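Alpha-amylase (PDB 6M4K) probably catalyses the endohydrolysis of alpha-1,4-glucosidic linkages in starch-like polysaccharides, as a glycoside hydrolase of family 13 with calcium and chloride as its cofactors. Local coordinates at residues 234-239 with 257-262; 295-300 with 335-340; 188-193 with 218-223. All blocks are in the same frame, centred on the assembly; numbering follows the deposited sequence. Where two conformers were deposited one is given.

Interaction 1 (234-239 with 257-262); sequences YQEVID and TEFKHG
Thr257 places OG1 between its own backbone N and carbonyl carbon (chi1 54°), a rotation that turns the hydroxyl toward the chain at 234-239 and lets it accept a bond from the amide of Val237, OG1 to N 3.0 Å. Phe259, with CG opposite its carbonyl carbon (chi1 -78°), brings its ring against Glu236, Val237 and Ile238. The backbone of Thr257 takes part as well: its N donates to Gln235 O at 2.9 Å, almost straight at the hydrogen (170°).

Ile238 CG1 lies over one face of the Phe259 ring, offset toward the rim and 3.8 Å from Phe259 CE1, in a CH-pi contact. Glu236 CG comes near the ring plane instead, 4.0 Å from the same Phe259 CE1, while its OE1 is bonded to Ala201 N. Val237 O is also at the edge.

Water 1, in the plane of the Phe259 ring, is 2.8 Å from Val237 O and accepts from the amides of Asp239 and Phe259. Water 2 bridges Asp239 O and Glu258 OE2. That same OE2, 2.9 Å from Lys260 N, caps the first turn of helix 259-270, with Glu258 as N-cap, while OE1 accepts from Leu290 N. The extended side chain of Lys260 runs past Asp239, CE to O 3.5 Å, and its NZ reaches Gly288 O. Water 3 adds a link from NZ to the Asp239 carboxylate, which already accepts from Gly241 N (OD1) and Ala247 N (OD2).

Strands 232-235 and 255-257 are parallel neighbours in the TIM barrel, and here the chain leaves their C-terminal ends, the rim where family 13 enzymes carry the active site; an acetate ion, probably from the crystallisation liquor, lies about 5 Å from the side chain of Glu236, and such ions often mark pockets.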
loop_
_atom_site.group_PDB
_atom_site.type_symbol
_atom_site.label_atom_id
_atom_site.label_comp_id
_atom_site.label_asym_id
_atom_site.label_seq_id
_atom_site.Cartn_x
_atom_site.Cartn_y
_atom_site.Cartn_z
ATOM N N TYR A 234 5.599 -4.836 -7.852
ATOM C CA TYR A 234 4.876 -5.566 -6.828
ATOM C C TYR A 234 3.463 -5.849 -7.314
ATOM O O TYR A 234 2.814 -4.986 -7.915
ATOM C CB TYR A 234 4.923 -4.916 -5.436
ATOM C CG TYR A 234 4.473 -3.478 -5.312
ATOM C CD1 TYR A 234 5.318 -2.439 -5.667
ATOM C CD2 TYR A 234 3.217 -3.163 -4.803
ATOM C CE1 TYR A 234 4.933 -1.112 -5.531
ATOM C CE2 TYR A 234 2.829 -1.840 -4.632
ATOM C CZ TYR A 234 3.687 -0.824 -5.011
ATOM O OH TYR A 234 3.324 0.503 -4.870
ATOM N N GLN A 235 3.007 -7.069 -7.090
ATOM C CA GLN A 235 1.840 -7.619 -7.761
ATOM C C GLN A 235 0.717 -7.752 -6.749
ATOM O O GLN A 235 0.906 -8.350 -5.685
ATOM C CB GLN A 235 2.185 -8.994 -8.340
ATOM C CG GLN A 235 3.246 -8.944 -9.412
ATOM C CD GLN A 235 3.905 -10.291 -9.606
ATOM O OE1 GLN A 235 3.528 -11.066 -10.495
ATOM N NE2 GLN A 235 4.863 -10.603 -8.744
ATOM N N GLU A 236 -0.445 -7.175 -7.061
ATOM C CA GLU A 236 -1.599 -7.348 -6.190
ATOM C C GLU A 236 -2.176 -8.728 -6.445
ATOM O O GLU A 236 -2.859 -8.960 -7.450
ATOM C CB GLU A 236 -2.663 -6.285 -6.433
ATOM C CG GLU A 236 -3.793 -6.448 -5.413
ATOM C CD GLU A 236 -5.186 -6.088 -5.909
ATOM O OE1 GLU A 236 -5.441 -6.071 -7.135
ATOM O OE2 GLU A 236 -6.050 -5.831 -5.032
ATOM N N VAL A 237 -1.893 -9.655 -5.543
ATOM C CA VAL A 237 -2.489 -10.980 -5.547
ATOM C C VAL A 237 -3.189 -11.122 -4.212
ATOM O O VAL A 237 -2.529 -11.174 -3.164
ATOM C CB VAL A 237 -1.440 -12.084 -5.726
ATOM C CG1 VAL A 237 -2.119 -13.453 -5.746
ATOM C CG2 VAL A 237 -0.628 -11.847 -6.985
ATOM N N ILE A 238 -4.515 -11.177 -4.236
ATOM C CA ILE A 238 -5.295 -11.362 -3.021
ATOM C C ILE A 238 -5.325 -12.860 -2.723
ATOM O O ILE A 238 -5.994 -13.630 -3.418
ATOM C CB ILE A 238 -6.713 -10.798 -3.168
ATOM C CG1 ILE A 238 -6.681 -9.311 -3.540
ATOM C CG2 ILE A 238 -7.478 -11.001 -1.869
ATOM C CD1 ILE A 238 -8.041 -8.757 -3.952
ATOM N N ASP A 239 -4.588 -13.284 -1.697
ATOM C CA ASP A 239 -4.508 -14.707 -1.351
ATOM C C ASP A 239 -4.549 -14.833 0.167
ATOM O O ASP A 239 -3.530 -14.651 0.839
ATOM C CB ASP A 239 -3.253 -15.351 -1.931
ATOM C CG ASP A 239 -3.067 -16.800 -1.482
ATOM O OD1 ASP A 239 -4.048 -17.408 -1.008
ATOM O OD2 ASP A 239 -1.942 -17.324 -1.645
ATOM N N THR A 257 1.841 -8.494 -2.900
ATOM C CA THR A 257 1.083 -8.002 -1.755
ATOM C C THR A 257 0.723 -9.158 -0.837
ATOM O O THR A 257 0.096 -10.132 -1.265
ATOM C CB THR A 257 -0.226 -7.375 -2.247
ATOM O OG1 THR A 257 -0.934 -8.334 -3.056
ATOM C CG2 THR A 257 0.026 -6.119 -3.070
ATOM N N GLU A 258 1.060 -9.031 0.444
ATOM C CA GLU A 258 0.704 -10.063 1.418
ATOM C C GLU A 258 -0.520 -9.603 2.210
ATOM O O GLU A 258 -0.404 -8.922 3.234
ATOM C CB GLU A 258 1.899 -10.396 2.305
ATOM C CG GLU A 258 1.616 -11.437 3.402
ATOM C CD GLU A 258 0.955 -12.705 2.882
ATOM O OE1 GLU A 258 1.627 -13.765 2.835
ATOM O OE2 GLU A 258 -0.247 -12.656 2.541
ATOM N N PHE A 259 -1.709 -9.963 1.719
ATOM C CA PHE A 259 -2.934 -9.592 2.418
ATOM C C PHE A 259 -3.108 -10.325 3.747
ATOM O O PHE A 259 -3.874 -9.868 4.605
ATOM C CB PHE A 259 -4.139 -9.814 1.501
ATOM C CG PHE A 259 -4.315 -8.738 0.469
ATOM C CD1 PHE A 259 -3.617 -8.777 -0.737
ATOM C CD2 PHE A 259 -5.159 -7.663 0.723
ATOM C CE1 PHE A 259 -3.776 -7.770 -1.677
ATOM C CE2 PHE A 259 -5.319 -6.652 -0.213
ATOM C CZ PHE A 259 -4.629 -6.702 -1.410
ATOM N N LYS A 260 -2.411 -11.442 3.961
ATOM C CA LYS A 260 -2.512 -12.092 5.268
ATOM C C LYS A 260 -1.943 -11.218 6.372
ATOM O O LYS A 260 -2.363 -11.324 7.524
ATOM C CB LYS A 260 -1.789 -13.443 5.266
ATOM C CG LYS A 260 -2.407 -14.471 4.334
ATOM C CD LYS A 260 -1.481 -15.684 4.166
ATOM C CE LYS A 260 -2.068 -16.716 3.203
ATOM N NZ LYS A 260 -1.094 -17.821 2.956
ATOM N N HIS A 261 -0.992 -10.353 6.035
ATOM C CA HIS A 261 -0.316 -9.524 7.028
ATOM C C HIS A 261 -1.306 -8.596 7.733
ATOM O O HIS A 261 -1.406 -8.592 8.967
ATOM C CB HIS A 261 0.798 -8.777 6.288
ATOM C CG HIS A 261 1.444 -7.655 7.034
ATOM N ND1 HIS A 261 2.676 -7.782 7.645
ATOM C CD2 HIS A 261 1.079 -6.360 7.178
ATOM C CE1 HIS A 261 3.026 -6.612 8.149
ATOM N NE2 HIS A 261 2.074 -5.734 7.878
ATOM N N GLY A 262 -2.068 -7.821 6.962
ATOM C CA GLY A 262 -3.037 -6.922 7.573
ATOM C C GLY A 262 -4.215 -7.653 8.188
ATOM O O GLY A 262 -4.794 -7.188 9.177
HETATM O O HOH W 1 -2.207 -11.913 -0.459
HETATM O O HOH W 2 -0.935 -14.205 0.496
HETATM O O HOH W 3 -2.198 -19.282 0.711
#

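Interaction 2 (295-300 with 335-340); sequences ALVFID and WDYGHV
Ala295 O is gripped by two donors: His339 N, 3.0 Å from it and nearly linear at the hydrogen (177°), and the NH1 of Arg255. The ladder continues from Val297 N to His339 O at 2.9 Å (172°), so His339 uses both its N-H and its C=O toward strand 295-297. Leu296 pairs with His339 and Val297 with Val340, both in parallel register.

Side chains sort to the two faces of this sheet. On the face of Leu296 and His339, Leu296 CD2 crosses to the imidazole, 3.8 Å from His339 ND1; that ring is fixed by bonds from ND1 to Tyr232 OH and from NE2 to Asp17 O. On the face of Val297 and Val340, the torsion of Val297 (chi1 -55°) sets CG1 opposite the carbonyl carbon and against the Tyr337 ring, CG1 to CE2 3.7 Å, while CG2 meets Val340 CG2 at 3.9 Å. The hydroxyl of Tyr337 bonds to Leu290 O.

In the chain, helix 322-334 lies between the two strands, and its Glu332 touches Val340. Two parallel strands joined through a helix form the beta-alpha-beta crossover from which a TIM barrel is built, here linking its seventh and eighth strands.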
loop_
_atom_site.group_PDB
_atom_site.type_symbol
_atom_site.label_atom_id
_atom_site.label_comp_id
_atom_site.label_asym_id
_atom_site.label_seq_id
_atom_site.Cartn_x
_atom_site.Cartn_y
_atom_site.Cartn_z
ATOM N N ALA A 295 7.586 -9.907 -0.034
ATOM C CA ALA A 295 6.307 -9.350 0.385
ATOM C C ALA A 295 6.302 -7.832 0.355
ATOM O O ALA A 295 7.273 -7.173 0.745
ATOM C CB ALA A 295 5.956 -9.799 1.807
ATOM N N LEU A 296 5.168 -7.303 -0.088
ATOM C CA LEU A 296 4.771 -5.919 0.107
ATOM C C LEU A 296 3.670 -5.963 1.160
ATOM O O LEU A 296 2.671 -6.666 0.979
ATOM C CB LEU A 296 4.258 -5.371 -1.222
ATOM C CG LEU A 296 3.948 -3.889 -1.447
ATOM C CD1 LEU A 296 2.686 -3.430 -0.702
ATOM C CD2 LEU A 296 5.137 -2.963 -1.167
ATOM N N VAL A 297 3.874 -5.251 2.276
ATOM C CA VAL A 297 3.006 -5.372 3.441
ATOM C C VAL A 297 2.380 -4.017 3.759
ATOM O O VAL A 297 2.898 -2.958 3.399
ATOM C CB VAL A 297 3.725 -5.972 4.676
ATOM C CG1 VAL A 297 4.354 -7.316 4.319
ATOM C CG2 VAL A 297 4.795 -5.037 5.213
ATOM N N PHE A 298 1.244 -4.073 4.455
ATOM C CA PHE A 298 0.415 -2.890 4.691
ATOM C C PHE A 298 -0.712 -3.284 5.635
ATOM O O PHE A 298 -1.168 -4.431 5.633
ATOM C CB PHE A 298 -0.168 -2.331 3.369
ATOM C CG PHE A 298 -0.842 -3.380 2.528
ATOM C CD1 PHE A 298 -0.087 -4.202 1.702
ATOM C CD2 PHE A 298 -2.215 -3.592 2.590
ATOM C CE1 PHE A 298 -0.679 -5.210 0.953
ATOM C CE2 PHE A 298 -2.817 -4.591 1.816
ATOM C CZ PHE A 298 -2.041 -5.405 1.002
ATOM N N ILE A 299 -1.170 -2.313 6.433
ATOM C CA ILE A 299 -2.291 -2.566 7.336
ATOM C C ILE A 299 -3.612 -2.594 6.576
ATOM O O ILE A 299 -4.448 -3.485 6.795
ATOM C CB ILE A 299 -2.294 -1.550 8.491
ATOM C CG1 ILE A 299 -0.985 -1.663 9.285
ATOM C CG2 ILE A 299 -3.524 -1.747 9.399
ATOM C CD1 ILE A 299 -0.649 -3.070 9.791
ATOM N N ASP A 300 -3.820 -1.623 5.683
ATOM C CA ASP A 300 -5.023 -1.565 4.863
ATOM C C ASP A 300 -4.653 -1.023 3.492
ATOM O O ASP A 300 -3.580 -0.443 3.303
ATOM C CB ASP A 300 -6.176 -0.750 5.517
ATOM C CG ASP A 300 -5.882 0.740 5.641
ATOM O OD1 ASP A 300 -4.706 1.146 5.762
ATOM O OD2 ASP A 300 -6.863 1.532 5.659
ATOM N N TRP A 335 8.919 -3.725 13.330
ATOM C CA TRP A 335 9.293 -5.099 13.038
ATOM C C TRP A 335 10.203 -5.128 11.811
ATOM O O TRP A 335 10.523 -4.102 11.212
ATOM C CB TRP A 335 8.031 -5.931 12.804
ATOM C CG TRP A 335 8.102 -7.411 13.073
ATOM C CD1 TRP A 335 7.861 -8.419 12.177
ATOM C CD2 TRP A 335 8.353 -8.045 14.331
ATOM N NE1 TRP A 335 7.962 -9.638 12.800
ATOM C CE2 TRP A 335 8.265 -9.434 14.123
ATOM C CE3 TRP A 335 8.652 -7.571 15.616
ATOM C CZ2 TRP A 335 8.460 -10.352 15.150
ATOM C CZ3 TRP A 335 8.836 -8.478 16.632
ATOM C CH2 TRP A 335 8.751 -9.854 16.395
ATOM N N ASP A 336 10.661 -6.325 11.449
ATOM C CA ASP A 336 11.460 -6.516 10.235
ATOM C C ASP A 336 10.762 -7.592 9.420
ATOM O O ASP A 336 10.993 -8.788 9.623
ATOM C CB ASP A 336 12.894 -6.893 10.563
ATOM C CG ASP A 336 13.767 -6.986 9.325
ATOM O OD1 ASP A 336 13.342 -6.505 8.254
ATOM O OD2 ASP A 336 14.881 -7.536 9.420
ATOM N N TYR A 337 9.895 -7.162 8.515
ATOM C CA TYR A 337 9.135 -8.078 7.684
ATOM C C TYR A 337 8.463 -7.309 6.555
ATOM O O TYR A 337 7.520 -6.533 6.776
ATOM C CB TYR A 337 8.071 -8.848 8.482
ATOM C CG TYR A 337 7.221 -9.745 7.601
ATOM C CD1 TYR A 337 7.732 -10.936 7.087
ATOM C CD2 TYR A 337 5.921 -9.386 7.253
ATOM C CE1 TYR A 337 6.967 -11.754 6.271
ATOM C CE2 TYR A 337 5.155 -10.188 6.439
ATOM C CZ TYR A 337 5.678 -11.365 5.936
ATOM O OH TYR A 337 4.880 -12.140 5.131
ATOM N N GLY A 338 8.943 -7.515 5.331
ATOM C CA GLY A 338 8.292 -6.987 4.154
ATOM C C GLY A 338 8.674 -5.555 3.841
ATOM O O GLY A 338 9.244 -4.823 4.649
ATOM N N HIS A 339 8.341 -5.154 2.619
ATOM C CA HIS A 339 8.442 -3.762 2.207
ATOM C C HIS A 339 7.157 -3.053 2.620
ATOM O O HIS A 339 6.078 -3.397 2.127
ATOM C CB HIS A 339 8.628 -3.677 0.695
ATOM C CG HIS A 339 8.956 -2.303 0.217
ATOM N ND1 HIS A 339 8.789 -1.899 -1.090
ATOM C CD2 HIS A 339 9.456 -1.240 0.883
ATOM C CE1 HIS A 339 9.179 -0.642 -1.206
ATOM N NE2 HIS A 339 9.592 -0.218 -0.024
ATOM N N VAL A 340 7.274 -2.066 3.503
ATOM C CA VAL A 340 6.103 -1.446 4.135
ATOM C C VAL A 340 5.542 -0.321 3.277
ATOM O O VAL A 340 6.267 0.605 2.888
ATOM C CB VAL A 340 6.449 -0.914 5.531
ATOM C CG1 VAL A 340 5.242 -0.175 6.127
ATOM C CG2 VAL A 340 6.902 -2.057 6.442
#

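Interaction 3 (188-193 with 218-223); sequences RLIGWG and NQLNTQ
A single direct hydrogen bond crosses from Asn221 to the last turn of the helix ending at Trp192: Asn221 ND2 donates to Gly191 O at 2.7 Å. It is noticeably bent at the hydrogen (139°), and the donor stands above the plane of the Gly191 carbonyl, although that oxygen lies close to the amide plane of Asn221. The torsion that sets CG anti to the backbone N (chi1 -175°) carries the amide out toward the helix. Its orientation is fixed by the bond from ND2 and by a second one to OD1, which accepts from Gln223 N at 2.9 Å and closes an Asx turn.

A second polar link is indirect. Water 4 donates to Ile190 O at 2.7 Å and accepts from Asn221 N at 2.9 Å.

Van der Waals contacts centre on Ile190. Its CG2 forms the apolar pair with Leu220 CD2 at 4.2 Å. Against the loop backbone, CG2 packs 3.5 Å from Gln219 O and CD1 3.7 Å from Asn218 O.

Gly193, with positive phi, ends the helix in a Schellman motif. The loop between helix 207-214 and strand 232-235 packs along the last turn of helix 176-192, while Trp192 turns away from that loop to pack on helix 81-93.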
loop_
_atom_site.group_PDB
_atom_site.type_symbol
_atom_site.label_atom_id
_atom_site.label_comp_id
_atom_site.label_asym_id
_atom_site.label_seq_id
_atom_site.Cartn_x
_atom_site.Cartn_y
_atom_site.Cartn_z
ATOM N N ARG A 188 6.846 3.467 -21.787
ATOM C CA ARG A 188 6.739 4.912 -21.924
ATOM C C ARG A 188 6.866 5.575 -20.562
ATOM O O ARG A 188 7.601 6.555 -20.397
ATOM C CB ARG A 188 5.406 5.258 -22.603
ATOM C CG ARG A 188 5.157 6.741 -22.840
ATOM C CD ARG A 188 4.068 6.992 -23.913
ATOM N NE ARG A 188 3.207 5.834 -24.114
ATOM C CZ ARG A 188 1.953 5.748 -23.677
ATOM N NH1 ARG A 188 1.407 6.770 -23.031
ATOM N NH2 ARG A 188 1.250 4.642 -23.881
ATOM N N LEU A 189 6.209 4.994 -19.556
ATOM C CA LEU A 189 6.268 5.565 -18.217
ATOM C C LEU A 189 7.652 5.394 -17.602
ATOM O O LEU A 189 8.172 6.332 -16.977
ATOM C CB LEU A 189 5.165 4.970 -17.344
ATOM C CG LEU A 189 3.792 5.652 -17.456
ATOM C CD1 LEU A 189 3.289 5.789 -18.897
ATOM C CD2 LEU A 189 2.780 4.909 -16.611
ATOM N N ILE A 190 8.276 4.226 -17.787
ATOM C CA ILE A 190 9.649 4.037 -17.325
ATOM C C ILE A 190 10.561 5.078 -17.962
ATOM O O ILE A 190 11.403 5.682 -17.285
ATOM C CB ILE A 190 10.117 2.602 -17.623
ATOM C CG1 ILE A 190 9.387 1.605 -16.729
ATOM C CG2 ILE A 190 11.624 2.474 -17.410
ATOM C CD1 ILE A 190 9.567 0.162 -17.172
ATOM N N GLY A 191 10.360 5.355 -19.253
ATOM C CA GLY A 191 11.208 6.328 -19.920
ATOM C C GLY A 191 11.091 7.723 -19.340
ATOM O O GLY A 191 12.062 8.481 -19.333
ATOM N N TRP A 192 9.912 8.078 -18.832
ATOM C CA TRP A 192 9.727 9.369 -18.179
ATOM C C TRP A 192 10.315 9.422 -16.775
ATOM O O TRP A 192 10.460 10.517 -16.219
ATOM C CB TRP A 192 8.244 9.715 -18.086
ATOM C CG TRP A 192 7.559 9.840 -19.411
ATOM C CD1 TRP A 192 8.145 9.949 -20.643
ATOM C CD2 TRP A 192 6.146 9.854 -19.635
ATOM N NE1 TRP A 192 7.175 10.038 -21.615
ATOM C CE2 TRP A 192 5.940 9.984 -21.022
ATOM C CE3 TRP A 192 5.031 9.776 -18.794
ATOM C CZ2 TRP A 192 4.665 10.035 -21.590
ATOM C CZ3 TRP A 192 3.766 9.827 -19.356
ATOM C CH2 TRP A 192 3.595 9.958 -20.742
ATOM N N GLY A 193 10.662 8.283 -16.185
ATOM C CA GLY A 193 11.244 8.264 -14.854
ATOM C C GLY A 193 10.468 7.481 -13.828
ATOM O O GLY A 193 10.880 7.462 -12.660
ATOM N N ASN A 218 11.963 -2.112 -20.642
ATOM C CA ASN A 218 13.253 -1.448 -20.611
ATOM C C ASN A 218 13.683 -1.204 -19.168
ATOM O O ASN A 218 12.865 -1.178 -18.243
ATOM C CB ASN A 218 13.168 -0.105 -21.331
ATOM C CG ASN A 218 12.759 -0.246 -22.783
ATOM O OD1 ASN A 218 13.046 -1.256 -23.427
ATOM N ND2 ASN A 218 12.086 0.770 -23.305
ATOM N N GLN A 219 14.985 -1.016 -18.982
ATOM C CA GLN A 219 15.498 -0.732 -17.652
ATOM C C GLN A 219 15.267 0.733 -17.275
ATOM O O GLN A 219 14.889 1.563 -18.098
ATOM C CB GLN A 219 16.960 -1.168 -17.544
ATOM C CG GLN A 219 17.058 -2.696 -17.648
ATOM C CD GLN A 219 18.421 -3.262 -17.353
ATOM O OE1 GLN A 219 19.418 -2.861 -17.947
ATOM N NE2 GLN A 219 18.469 -4.227 -16.440
ATOM N N LEU A 220 15.505 1.043 -16.005
ATOM C CA LEU A 220 15.151 2.349 -15.464
ATOM C C LEU A 220 15.990 3.467 -16.079
ATOM O O LEU A 220 17.111 3.258 -16.556
ATOM C CB LEU A 220 15.323 2.346 -13.943
ATOM C CG LEU A 220 14.370 1.430 -13.179
ATOM C CD1 LEU A 220 14.655 1.493 -11.694
ATOM C CD2 LEU A 220 12.924 1.801 -13.452
ATOM N N ASN A 221 15.428 4.666 -16.058
ATOM C CA ASN A 221 16.047 5.830 -16.675
ATOM C C ASN A 221 17.260 6.276 -15.857
ATOM O O ASN A 221 17.137 6.643 -14.682
ATOM C CB ASN A 221 14.983 6.926 -16.729
ATOM C CG ASN A 221 15.435 8.165 -17.450
ATOM O OD1 ASN A 221 16.599 8.550 -17.378
ATOM N ND2 ASN A 221 14.494 8.826 -18.124
ATOM N N THR A 222 18.445 6.245 -16.481
ATOM C CA THR A 222 19.692 6.509 -15.768
ATOM C C THR A 222 19.938 7.979 -15.478
ATOM O O THR A 222 20.971 8.307 -14.888
ATOM C CB THR A 222 20.892 5.887 -16.486
ATOM O OG1 THR A 222 20.997 6.423 -17.807
ATOM C CG2 THR A 222 20.732 4.378 -16.559
ATOM N N GLN A 223 19.021 8.874 -15.845
ATOM C CA GLN A 223 19.084 10.213 -15.276
ATOM C C GLN A 223 19.028 10.160 -13.754
ATOM O O GLN A 223 19.633 10.998 -13.079
ATOM C CB GLN A 223 17.957 11.086 -15.834
ATOM C CG GLN A 223 18.030 12.544 -15.395
ATOM C CD GLN A 223 16.923 13.397 -15.995
ATOM O OE1 GLN A 223 16.417 13.108 -17.075
ATOM N NE2 GLN A 223 16.546 14.454 -15.289
HETATM O O HOH W 4 12.765 5.156 -14.959
#

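How the interactions relate
Interactions 1 and 2 meet directly, their centres 10 Å apart in the TIM barrel. The joint is a probable hydrogen bond from Glu258 N to Leu296 O at 2.9 Å, supported by Tyr234 CD2 against Leu296 CG at 3.5 Å; Phe259 and Phe298 add an edge-to-face pair. Together they connect strands five to eight. Interaction 1 lies nearer the annotated sites: the side chain of Ile238 is about 6 Å from that of the calcium ligand His204, and that of Glu236 about 12 Å from the ion. Interaction 3 is centred 26 Å from both (nearest atoms about 11 Å and about 12 Å, respectively) and joins the end of helix 176-192 to the loop before strand 232-235.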